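Local structure of alpha-pyrone synthesis polyketide synthase-like Pks18 (Mycobacterium tuberculosis, 1TED) at residues H107-H112 with L140-G145; H221-D226 with G315-I320; D262-G267 with I273-S278; S287-V292 with F375-G380. The protein probably extends medium- and long-chain aliphatic acyl-CoA substrates with malonyl-CoA to make tri- and tetraketide alpha-pyrones, as a homodimeric type III polyketide synthase. One frame throughout, in Å; residues are numbered along the deposited sequence.

Contact 1 (H107-H112 with L140-G145). With MYR (myristic acid), chain E.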
# COMPACT_ATOMS: atom_id res chain seq x y z
N HIS A 107 17.48 -2.60 -4.16
CA HIS A 107 18.27 -1.43 -4.55
C HIS A 107 18.31 -1.49 -6.08
O HIS A 107 18.20 -0.46 -6.75
CB HIS A 107 19.69 -1.49 -3.97
CG HIS A 107 19.80 -0.94 -2.59
ND1 HIS A 107 19.51 0.38 -2.28
CD2 HIS A 107 20.15 -1.52 -1.41
CE1 HIS A 107 19.66 0.58 -0.98
NE2 HIS A 107 20.05 -0.56 -0.43
N LEU A 108 18.45 -2.69 -6.62
CA LEU A 108 18.46 -2.81 -8.07
C LEU A 108 17.13 -2.32 -8.61
O LEU A 108 17.07 -1.67 -9.66
CB LEU A 108 18.69 -4.26 -8.50
CG LEU A 108 20.02 -4.57 -9.20
CD1 LEU A 108 19.95 -5.97 -9.79
CD2 LEU A 108 20.30 -3.55 -10.30
N PHE A 109 16.05 -2.62 -7.88
CA PHE A 109 14.72 -2.19 -8.29
C PHE A 109 14.67 -0.67 -8.30
O PHE A 109 14.26 -0.05 -9.29
CB PHE A 109 13.66 -2.73 -7.31
CG PHE A 109 12.30 -2.09 -7.46
CD1 PHE A 109 11.37 -2.59 -8.36
CD2 PHE A 109 11.97 -0.95 -6.72
CE1 PHE A 109 10.13 -1.97 -8.52
CE2 PHE A 109 10.74 -0.33 -6.87
CZ PHE A 109 9.81 -0.84 -7.78
N TYR A 110 15.09 -0.06 -7.20
CA TYR A 110 15.05 1.39 -7.10
C TYR A 110 15.84 2.05 -8.22
O TYR A 110 15.34 2.95 -8.89
CB TYR A 110 15.62 1.85 -5.75
CG TYR A 110 15.46 3.33 -5.50
CD1 TYR A 110 14.24 3.87 -5.09
CD2 TYR A 110 16.54 4.20 -5.67
CE1 TYR A 110 14.10 5.23 -4.85
CE2 TYR A 110 16.41 5.57 -5.43
CZ TYR A 110 15.18 6.08 -5.02
OH TYR A 110 15.05 7.42 -4.79
N GLU A 111 17.07 1.59 -8.42
CA GLU A 111 17.95 2.14 -9.45
C GLU A 111 17.30 2.21 -10.83
O GLU A 111 17.42 3.22 -11.52
CB GLU A 111 19.24 1.32 -9.52
CG GLU A 111 20.29 1.86 -10.47
CD GLU A 111 21.47 0.91 -10.60
OE1 GLU A 111 21.88 0.33 -9.57
OE2 GLU A 111 21.98 0.75 -11.74
N HIS A 112 16.60 1.15 -11.24
CA HIS A 112 15.95 1.15 -12.55
C HIS A 112 14.52 1.66 -12.55
O HIS A 112 14.04 2.18 -13.57
CB HIS A 112 15.97 -0.26 -13.18
CG HIS A 112 17.32 -0.71 -13.62
ND1 HIS A 112 18.19 -1.39 -12.80
CD2 HIS A 112 17.97 -0.54 -14.80
CE1 HIS A 112 19.31 -1.63 -13.45
NE2 HIS A 112 19.21 -1.12 -14.67
N LEU A 140 1.24 5.02 -5.80
CA LEU A 140 2.26 4.19 -6.40
C LEU A 140 2.01 2.72 -6.06
O LEU A 140 1.91 2.36 -4.89
CB LEU A 140 3.63 4.63 -5.88
CG LEU A 140 4.92 4.11 -6.51
CD1 LEU A 140 5.13 2.65 -6.13
CD2 LEU A 140 4.88 4.31 -8.02
N ALA A 141 1.89 1.89 -7.09
CA ALA A 141 1.67 0.46 -6.88
C ALA A 141 2.81 -0.38 -7.46
O ALA A 141 3.35 -0.07 -8.53
CB ALA A 141 0.35 0.05 -7.51
N THR A 142 3.15 -1.44 -6.73
CA THR A 142 4.20 -2.37 -7.15
C THR A 142 4.12 -3.62 -6.29
O THR A 142 3.57 -3.60 -5.19
CB THR A 142 5.63 -1.81 -6.92
OG1 THR A 142 5.67 -0.43 -7.32
CG2 THR A 142 6.65 -2.60 -7.73
N SER A 143 4.69 -4.71 -6.80
CA SER A 143 4.75 -5.97 -6.07
C SER A 143 6.13 -6.57 -6.31
O SER A 143 6.39 -7.71 -5.95
CB SER A 143 3.66 -6.93 -6.56
OG SER A 143 2.38 -6.49 -6.14
N THR A 144 7.03 -5.77 -6.89
CA THR A 144 8.39 -6.22 -7.20
C THR A 144 9.52 -5.36 -6.63
O THR A 144 10.67 -5.54 -7.01
CB THR A 144 8.59 -6.32 -8.73
OG1 THR A 144 8.16 -5.10 -9.35
CG2 THR A 144 7.79 -7.50 -9.31
N GLY A 145 9.19 -4.45 -5.72
CA GLY A 145 10.20 -3.56 -5.15
C GLY A 145 10.35 -3.54 -3.63
O GLY A 145 10.87 -4.48 -3.05
C1 MYR E . 14.00 -14.38 -17.94
O1 MYR E . 14.22 -13.97 -19.08
O2 MYR E . 13.89 -15.59 -17.75
C2 MYR E . 13.88 -13.39 -16.77
C3 MYR E . 12.45 -13.36 -16.23
C4 MYR E . 12.32 -12.36 -15.08
C5 MYR E . 10.91 -12.35 -14.50
C6 MYR E . 10.54 -13.68 -13.83
C7 MYR E . 11.33 -13.93 -12.54
C8 MYR E . 10.95 -12.95 -11.43
C9 MYR E . 9.49 -13.12 -11.01
C10 MYR E . 9.09 -12.04 -10.00
C11 MYR E . 7.61 -12.16 -9.63
C12 MYR E . 7.19 -11.05 -8.66
C13 MYR E . 5.70 -11.14 -8.36
C14 MYR E . 5.26 -10.01 -7.42
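Phe-109 reaches from helix 102-125 onto the loop that follows strand 135-142, and its ring lies flat over the backbone of Gly-145. The alpha carbon of that glycine sits over the ring centre, with CA 3.4 Å from the centroid of the Phe-109 ring and only 8° off its normal, a CH-pi contact. Glycine suits the place because a beta carbon here would run into the ring. With CG anti to the backbone N (chi1 167°), Phe-109 directs its ring away from the helix to the loop. Its far end meets a methyl group, Phe-109 CZ lying 3.6 Å from Thr-142 CG2. On the same ring, CD1 approaches the carbonyl of Thr-144, 3.3 Å from its O atom, in an oblique approach.

The hydroxyl of Thr-144 passes alongside the ring but is engaged elsewhere, by Leu-204 N and the carboxylate of Glu-203. Its methyl branch turns to the ligand instead, Thr-144 CG2 standing 3.7 Å from C12 of the myristic acid. This buried side contrasts with the outer face of the helix, where His-107 and Glu-111 are exposed and take no part. Beyond Phe-109, Leu-204 and Val-151 add further apolar packing. A helix laid by one aromatic residue against the end of a central-sheet strand, whose following loop borders the acyl chain, belongs to the N-terminal half of the thiolase fold.

Contact 2 (H221-D226 with G315-I320). With MYR (myristic acid), chain E.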
# COMPACT_ATOMS: atom_id res chain seq x y z
N HIS A 221 9.13 -17.32 -14.90
CA HIS A 221 10.27 -16.75 -15.60
C HIS A 221 10.09 -16.74 -17.11
O HIS A 221 10.86 -16.09 -17.82
CB HIS A 221 11.55 -17.50 -15.22
CG HIS A 221 12.05 -17.16 -13.85
ND1 HIS A 221 13.31 -16.66 -13.62
CD2 HIS A 221 11.46 -17.27 -12.63
CE1 HIS A 221 13.48 -16.48 -12.32
NE2 HIS A 221 12.38 -16.83 -11.70
N SER A 222 9.08 -17.44 -17.60
CA SER A 222 8.84 -17.46 -19.03
C SER A 222 7.73 -16.47 -19.36
O SER A 222 7.54 -16.10 -20.52
CB SER A 222 8.43 -18.87 -19.50
OG SER A 222 7.05 -19.12 -19.25
N LEU A 223 7.01 -16.02 -18.33
CA LEU A 223 5.90 -15.10 -18.54
C LEU A 223 6.06 -13.64 -18.09
O LEU A 223 5.61 -12.73 -18.77
CB LEU A 223 4.63 -15.65 -17.87
CG LEU A 223 4.01 -16.94 -18.42
CD1 LEU A 223 2.76 -17.25 -17.62
CD2 LEU A 223 3.67 -16.76 -19.90
N PHE A 224 6.70 -13.44 -16.94
CA PHE A 224 6.84 -12.10 -16.39
C PHE A 224 7.84 -11.14 -17.07
O PHE A 224 8.95 -11.52 -17.43
CB PHE A 224 7.14 -12.22 -14.89
CG PHE A 224 6.03 -12.87 -14.11
CD1 PHE A 224 4.96 -13.50 -14.75
CD2 PHE A 224 6.03 -12.83 -12.72
CE1 PHE A 224 3.92 -14.09 -14.03
CE2 PHE A 224 4.98 -13.42 -11.98
CZ PHE A 224 3.93 -14.05 -12.63
N GLY A 225 7.40 -9.90 -17.24
CA GLY A 225 8.21 -8.88 -17.88
C GLY A 225 8.23 -7.58 -17.08
O GLY A 225 7.66 -7.51 -15.99
N ASP A 226 8.88 -6.56 -17.63
CA ASP A 226 9.01 -5.26 -16.97
C ASP A 226 8.21 -4.15 -17.65
O ASP A 226 8.12 -4.09 -18.87
CB ASP A 226 10.50 -4.84 -16.92
CG ASP A 226 11.34 -5.74 -16.02
OD1 ASP A 226 10.87 -6.83 -15.61
OD2 ASP A 226 12.49 -5.35 -15.71
N GLY A 315 -2.41 -11.72 -18.21
CA GLY A 315 -1.45 -12.37 -17.34
C GLY A 315 -0.82 -13.60 -17.94
O GLY A 315 0.20 -14.08 -17.45
N GLY A 316 -1.41 -14.12 -19.01
CA GLY A 316 -0.88 -15.31 -19.65
C GLY A 316 -1.96 -16.01 -20.45
O GLY A 316 -3.15 -15.81 -20.20
N PRO A 317 -1.59 -16.85 -21.41
CA PRO A 317 -2.61 -17.54 -22.21
C PRO A 317 -3.79 -18.14 -21.43
O PRO A 317 -4.94 -17.92 -21.79
CB PRO A 317 -1.80 -18.59 -22.98
CG PRO A 317 -0.57 -18.79 -22.12
CD PRO A 317 -0.25 -17.39 -21.71
N LYS A 318 -3.51 -18.89 -20.36
CA LYS A 318 -4.59 -19.50 -19.57
C LYS A 318 -5.53 -18.51 -18.88
O LYS A 318 -6.71 -18.81 -18.68
CB LYS A 318 -4.02 -20.44 -18.51
CG LYS A 318 -3.26 -21.63 -19.07
CD LYS A 318 -2.76 -22.54 -17.96
CE LYS A 318 -1.84 -23.62 -18.52
NZ LYS A 318 -1.30 -24.51 -17.46
N ILE A 319 -5.02 -17.34 -18.52
CA ILE A 319 -5.82 -16.32 -17.85
C ILE A 319 -6.78 -15.63 -18.81
O ILE A 319 -7.95 -15.42 -18.49
CB ILE A 319 -4.91 -15.26 -17.20
CG1 ILE A 319 -3.99 -15.95 -16.19
CG2 ILE A 319 -5.75 -14.18 -16.54
CD1 ILE A 319 -3.07 -15.01 -15.47
N ILE A 320 -6.29 -15.28 -20.00
CA ILE A 320 -7.12 -14.64 -21.02
C ILE A 320 -8.16 -15.66 -21.48
O ILE A 320 -9.35 -15.39 -21.54
CB ILE A 320 -6.25 -14.18 -22.23
CG1 ILE A 320 -5.21 -13.15 -21.76
CG2 ILE A 320 -7.12 -13.55 -23.33
CD1 ILE A 320 -4.31 -12.60 -22.87
C1 MYR E . 14.00 -14.38 -17.94
O1 MYR E . 14.22 -13.97 -19.08
O2 MYR E . 13.89 -15.59 -17.75
C2 MYR E . 13.88 -13.39 -16.77
C3 MYR E . 12.45 -13.36 -16.23
C4 MYR E . 12.32 -12.36 -15.08
C5 MYR E . 10.91 -12.35 -14.50
C6 MYR E . 10.54 -13.68 -13.83
C7 MYR E . 11.33 -13.93 -12.54
C8 MYR E . 10.95 -12.95 -11.43
C9 MYR E . 9.49 -13.12 -11.01
C10 MYR E . 9.09 -12.04 -10.00
C11 MYR E . 7.61 -12.16 -9.63
C12 MYR E . 7.19 -11.05 -8.66
C13 MYR E . 5.70 -11.14 -8.36
C14 MYR E . 5.26 -10.01 -7.42
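The last, weakly bonded turn of helix 215-223 meets the start of helix 317-327, bringing the N-terminal half of the thiolase fold against the C-terminal half beside the acyl-chain tunnel. The CA atoms come nearest at Leu-223 and Gly-316, 6.9 Å apart, and no hydrogen bond joins the segments. Gly-316 is the N-cap residue of the second helix: its carbonyl O accepts from Ile-320 N at 3.2 Å, and its phi of 158° would press a beta carbon against the preceding carbonyl, so glycine fits. Gly-315 likewise leaves room for the side chain of Ile-319.

Between the segments Leu-223 supplies the side-chain contact. Its CG is anti to the carbonyl carbon (chi1 -66°), which carries it toward the glycine-proline turn, where the two methyls part. Leu-223 CD1 lies 4.1 Å from Gly-315 O. The other methyl, Leu-223 CD2, is 4.4 Å from Pro-317 CD; a rigid proline suits the first turn of a helix, where its missing N-H costs little.

His-221 and Phe-224, close by in the chain, meet the ligand. The His-221 ring, by similarity part of the substrate site, has one face against the myristic acid chain, whose C7 sits 3.1 Å above its plane. Phe-224 uses its ring edge, CD2 being 3.5 Å from C11 of the myristic acid. Leu-223 and Pro-317 make a loose apolar contact, whereas the histidine and phenylalanine give the acyl chain an aromatic lining.

Contact 3 (D262-G267 with I273-S278). With MYR (myristic acid), chain E.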
# COMPACT_ATOMS: atom_id res chain seq x y z
N ASP A 262 -5.25 -20.06 -2.26
CA ASP A 262 -4.03 -20.63 -2.83
C ASP A 262 -3.84 -20.29 -4.29
O ASP A 262 -2.89 -20.75 -4.91
CB ASP A 262 -4.07 -22.16 -2.68
CG ASP A 262 -5.02 -22.82 -3.66
OD1 ASP A 262 -6.09 -22.24 -3.95
OD2 ASP A 262 -4.70 -23.92 -4.15
N GLY A 263 -4.74 -19.47 -4.83
CA GLY A 263 -4.66 -19.11 -6.24
C GLY A 263 -3.45 -18.30 -6.65
O GLY A 263 -2.70 -18.71 -7.54
N ILE A 264 -3.26 -17.13 -6.03
CA ILE A 264 -2.14 -16.25 -6.33
C ILE A 264 -1.40 -15.95 -5.03
O ILE A 264 -1.92 -15.22 -4.17
CB ILE A 264 -2.61 -14.92 -6.97
CG1 ILE A 264 -3.31 -15.20 -8.30
CG2 ILE A 264 -1.41 -13.97 -7.18
CD1 ILE A 264 -4.02 -14.00 -8.91
N VAL A 265 -0.21 -16.51 -4.88
CA VAL A 265 0.56 -16.31 -3.67
C VAL A 265 1.82 -15.51 -3.93
O VAL A 265 2.64 -15.86 -4.78
CB VAL A 265 0.92 -17.66 -3.03
CG1 VAL A 265 1.84 -17.46 -1.85
CG2 VAL A 265 -0.33 -18.36 -2.57
N LEU A 266 1.98 -14.42 -3.18
CA LEU A 266 3.15 -13.57 -3.31
C LEU A 266 3.96 -13.66 -2.03
O LEU A 266 3.40 -13.72 -0.94
CB LEU A 266 2.74 -12.12 -3.57
CG LEU A 266 1.81 -11.91 -4.77
CD1 LEU A 266 1.55 -10.41 -4.97
CD2 LEU A 266 2.44 -12.52 -6.02
N GLY A 267 5.28 -13.67 -2.16
CA GLY A 267 6.11 -13.76 -0.98
C GLY A 267 7.48 -13.18 -1.21
O GLY A 267 7.85 -12.87 -2.34
N ILE A 273 11.73 -11.55 -4.66
CA ILE A 273 10.29 -11.68 -4.51
C ILE A 273 9.85 -12.74 -5.51
O ILE A 273 10.46 -12.90 -6.56
CB ILE A 273 9.59 -10.35 -4.83
CG1 ILE A 273 9.96 -9.30 -3.77
CG2 ILE A 273 8.08 -10.56 -4.87
CD1 ILE A 273 9.55 -7.90 -4.13
N THR A 274 8.79 -13.46 -5.17
CA THR A 274 8.30 -14.51 -6.03
C THR A 274 6.77 -14.55 -6.02
O THR A 274 6.13 -13.95 -5.16
CB THR A 274 8.84 -15.87 -5.57
OG1 THR A 274 8.57 -16.85 -6.58
CG2 THR A 274 8.17 -16.29 -4.27
N CYS A 275 6.21 -15.25 -7.00
CA CYS A 275 4.77 -15.42 -7.13
C CYS A 275 4.50 -16.90 -7.38
O CYS A 275 5.05 -17.48 -8.31
CB CYS A 275 4.23 -14.59 -8.29
SG CYS A 275 2.51 -14.95 -8.75
N GLU A 276 3.67 -17.51 -6.54
CA GLU A 276 3.33 -18.92 -6.70
C GLU A 276 1.88 -19.03 -7.15
O GLU A 276 0.96 -18.62 -6.43
CB GLU A 276 3.54 -19.68 -5.38
CG GLU A 276 4.99 -19.65 -4.89
CD GLU A 276 5.12 -19.97 -3.41
OE1 GLU A 276 4.08 -19.90 -2.71
OE2 GLU A 276 6.24 -20.26 -2.95
N LEU A 277 1.69 -19.59 -8.35
CA LEU A 277 0.37 -19.77 -8.95
C LEU A 277 -0.11 -21.21 -8.83
O LEU A 277 0.67 -22.16 -9.00
CB LEU A 277 0.41 -19.35 -10.42
CG LEU A 277 0.89 -17.92 -10.66
CD1 LEU A 277 1.08 -17.68 -12.14
CD2 LEU A 277 -0.12 -16.94 -10.08
N SER A 278 -1.39 -21.37 -8.54
CA SER A 278 -2.00 -22.69 -8.39
C SER A 278 -2.45 -23.27 -9.73
O SER A 278 -2.78 -22.54 -10.67
CB SER A 278 -3.20 -22.59 -7.45
OG SER A 278 -4.06 -23.70 -7.61
C1 MYR E . 14.00 -14.38 -17.94
O1 MYR E . 14.22 -13.97 -19.08
O2 MYR E . 13.89 -15.59 -17.75
C2 MYR E . 13.88 -13.39 -16.77
C3 MYR E . 12.45 -13.36 -16.23
C4 MYR E . 12.32 -12.36 -15.08
C5 MYR E . 10.91 -12.35 -14.50
C6 MYR E . 10.54 -13.68 -13.83
C7 MYR E . 11.33 -13.93 -12.54
C8 MYR E . 10.95 -12.95 -11.43
C9 MYR E . 9.49 -13.12 -11.01
C10 MYR E . 9.09 -12.04 -10.00
C11 MYR E . 7.61 -12.16 -9.63
C12 MYR E . 7.19 -11.05 -8.66
C13 MYR E . 5.70 -11.14 -8.36
C14 MYR E . 5.26 -10.01 -7.42
O HOH W 1 -0.12 -20.86 -5.12
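With CG1 anti to the backbone N in Val-265 (chi1 174°) and CG anti to the carbonyl carbon in Glu-276 (chi1 -61°), CG1 of Val-265 comes 3.4 Å from OE1 of Glu-276. The two side chains share one face of an antiparallel beta hairpin, strands 264-269 and 272-277. The branched valine favours the extended backbone, and the glutamate stretches past it to a long, weak ion pair with Arg-103 of the second subunit.

Their backbones pair in both directions, Glu-276 N to Val-265 O at 2.6 Å and Val-265 N to Glu-276 O at 2.9 Å. Gly-267 and Thr-274 form the next hydrogen-bonded pair. On the other face Leu-266 packs CD2 3.6 Å from Cys-275 CB, and Ile-264 lies side by side with Leu-277. This apolar face suits the pocket: Cys-275 CB is 3.8 Å from C13 of the myristic acid.

At the end away from the turn Ser-278 N closes the ladder on Gly-263 O, while its hydroxyl caps Asn-280 N. Asp-262 bonds through its carboxylate to Tyr-284. One water links the loop before the first strand to the second strand, donating to Asp-262 O and to Glu-276 O, each at 2.8 Å.

Contact 4 (S287-V292 with F375-G380)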
# COMPACT_ATOMS: atom_id res chain seq x y z
N SER A 287 -14.88 -19.70 -13.35
CA SER A 287 -16.12 -19.68 -12.59
C SER A 287 -16.31 -18.41 -11.77
O SER A 287 -17.39 -18.17 -11.22
CB SER A 287 -16.20 -20.92 -11.68
OG SER A 287 -15.15 -20.93 -10.74
N GLY A 288 -15.27 -17.58 -11.71
CA GLY A 288 -15.37 -16.35 -10.95
C GLY A 288 -15.71 -15.13 -11.78
O GLY A 288 -16.41 -14.24 -11.30
N VAL A 289 -15.23 -15.08 -13.02
CA VAL A 289 -15.48 -13.92 -13.87
C VAL A 289 -16.95 -13.65 -14.21
O VAL A 289 -17.51 -12.65 -13.77
CB VAL A 289 -14.63 -14.02 -15.17
CG1 VAL A 289 -14.91 -12.84 -16.09
CG2 VAL A 289 -13.16 -14.04 -14.81
N ALA A 290 -17.57 -14.54 -14.97
CA ALA A 290 -18.97 -14.35 -15.35
C ALA A 290 -19.93 -13.81 -14.27
O ALA A 290 -20.59 -12.81 -14.47
CB ALA A 290 -19.53 -15.64 -15.93
N PRO A 291 -20.02 -14.48 -13.11
CA PRO A 291 -20.93 -13.97 -12.08
C PRO A 291 -20.68 -12.54 -11.60
O PRO A 291 -21.62 -11.76 -11.43
CB PRO A 291 -20.84 -15.02 -10.97
CG PRO A 291 -19.48 -15.62 -11.17
CD PRO A 291 -19.34 -15.71 -12.66
N VAL A 292 -19.41 -12.18 -11.38
CA VAL A 292 -19.09 -10.83 -10.93
C VAL A 292 -19.36 -9.79 -12.03
O VAL A 292 -20.00 -8.76 -11.79
CB VAL A 292 -17.62 -10.70 -10.52
CG1 VAL A 292 -17.43 -9.43 -9.72
CG2 VAL A 292 -17.20 -11.90 -9.71
N PHE A 375 -10.70 -5.87 -16.10
CA PHE A 375 -10.55 -6.59 -14.86
C PHE A 375 -9.26 -7.37 -14.84
O PHE A 375 -8.70 -7.69 -15.88
CB PHE A 375 -11.75 -7.52 -14.57
CG PHE A 375 -11.99 -8.56 -15.63
CD1 PHE A 375 -11.19 -9.68 -15.73
CD2 PHE A 375 -13.06 -8.43 -16.51
CE1 PHE A 375 -11.44 -10.65 -16.69
CE2 PHE A 375 -13.31 -9.40 -17.47
CZ PHE A 375 -12.50 -10.51 -17.56
N ALA A 376 -8.77 -7.63 -13.63
CA ALA A 376 -7.54 -8.36 -13.41
C ALA A 376 -7.74 -9.17 -12.14
O ALA A 376 -8.78 -9.06 -11.47
CB ALA A 376 -6.38 -7.41 -13.27
N PHE A 377 -6.73 -9.98 -11.80
CA PHE A 377 -6.82 -10.84 -10.63
C PHE A 377 -5.74 -10.59 -9.59
O PHE A 377 -4.54 -10.63 -9.89
CB PHE A 377 -6.80 -12.30 -11.08
CG PHE A 377 -7.86 -12.60 -12.10
CD1 PHE A 377 -9.18 -12.75 -11.71
CD2 PHE A 377 -7.55 -12.65 -13.46
CE1 PHE A 377 -10.19 -12.94 -12.66
CE2 PHE A 377 -8.55 -12.83 -14.42
CZ PHE A 377 -9.87 -12.98 -14.02
N GLY A 378 -6.17 -10.33 -8.36
CA GLY A 378 -5.24 -10.08 -7.27
C GLY A 378 -5.19 -11.24 -6.30
O GLY A 378 -6.05 -12.13 -6.34
N PRO A 379 -4.18 -11.28 -5.41
CA PRO A 379 -4.06 -12.37 -4.44
C PRO A 379 -5.32 -12.59 -3.61
O PRO A 379 -6.18 -11.72 -3.51
CB PRO A 379 -2.85 -11.96 -3.60
CG PRO A 379 -2.74 -10.48 -3.81
CD PRO A 379 -3.09 -10.31 -5.25
N GLY A 380 -5.42 -13.79 -3.04
CA GLY A 380 -6.58 -14.19 -2.26
C GLY A 380 -7.57 -14.60 -3.31
O GLY A 380 -8.55 -15.32 -3.09
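Val-289 points at two phenylalanine rings and gives one methyl group to each. Its CG1 lies 3.7 Å from CZ of Phe-375, in an approach oblique to that ring. The other methyl meets Phe-377 at the ring edge and in its plane, with Val-289 CG2 3.5 Å from Phe-377 CZ. The side chain of the valine crosses each phenylalanine at about a right angle. A forked residue fits here, since two rings issuing from the same strand can each be served by a separate branch.

Phe-375 holds CG between the backbone N and the carbonyl carbon (chi1 59°), whereas Phe-377 has it anti to the carbonyl carbon (chi1 -54°); the different torsions bring two rings from alternate residues of one strand to the same valine. Both belong to strand 370-378 of the central sheet, and helix 281-299 packs on that sheet in the C-terminal half of the thiolase fold.

Further out, helix 317-327 adds Ser-323 against both rings and Leu-327 against the valine. Phe-253 of strand 247-256, the next strand but one in the sheet, touches Phe-375, and Ile-285, earlier on the valine's own helix, touches Phe-377. The helix is kinked at Pro-291, which has no N-H to bond to the preceding turn. Backbone bonds to Ala-311 and His-313 fix Phe-375 in the sheet, and past the strand end Pro-379 packs on Ala-148 of the second subunit.

Overall arrangement
Contacts 1, 2 and 3 all border the myristic acid, while in contact 4 the side chain of Phe-377 stays about 13 Å from it. The hairpin of contact 3 touches each of the others: Ile-273 CD1 lies 3.6 Å from Thr-144 C of contact 1, Cys-275 CB is 3.9 Å from Phe-224 CE2 of contact 2, and Ile-264 O is 3.4 Å from Pro-379 CB of contact 4. Contacts 1 and 4 reach the same central sheet with centres 26 Å apart, on opposite sides of the chain's centre. Cys-175, the nucleophile by similarity, lies among them, its side chain about 6 Å from those of Ile-264 and Phe-377 and about 9 Å from that of Thr-144.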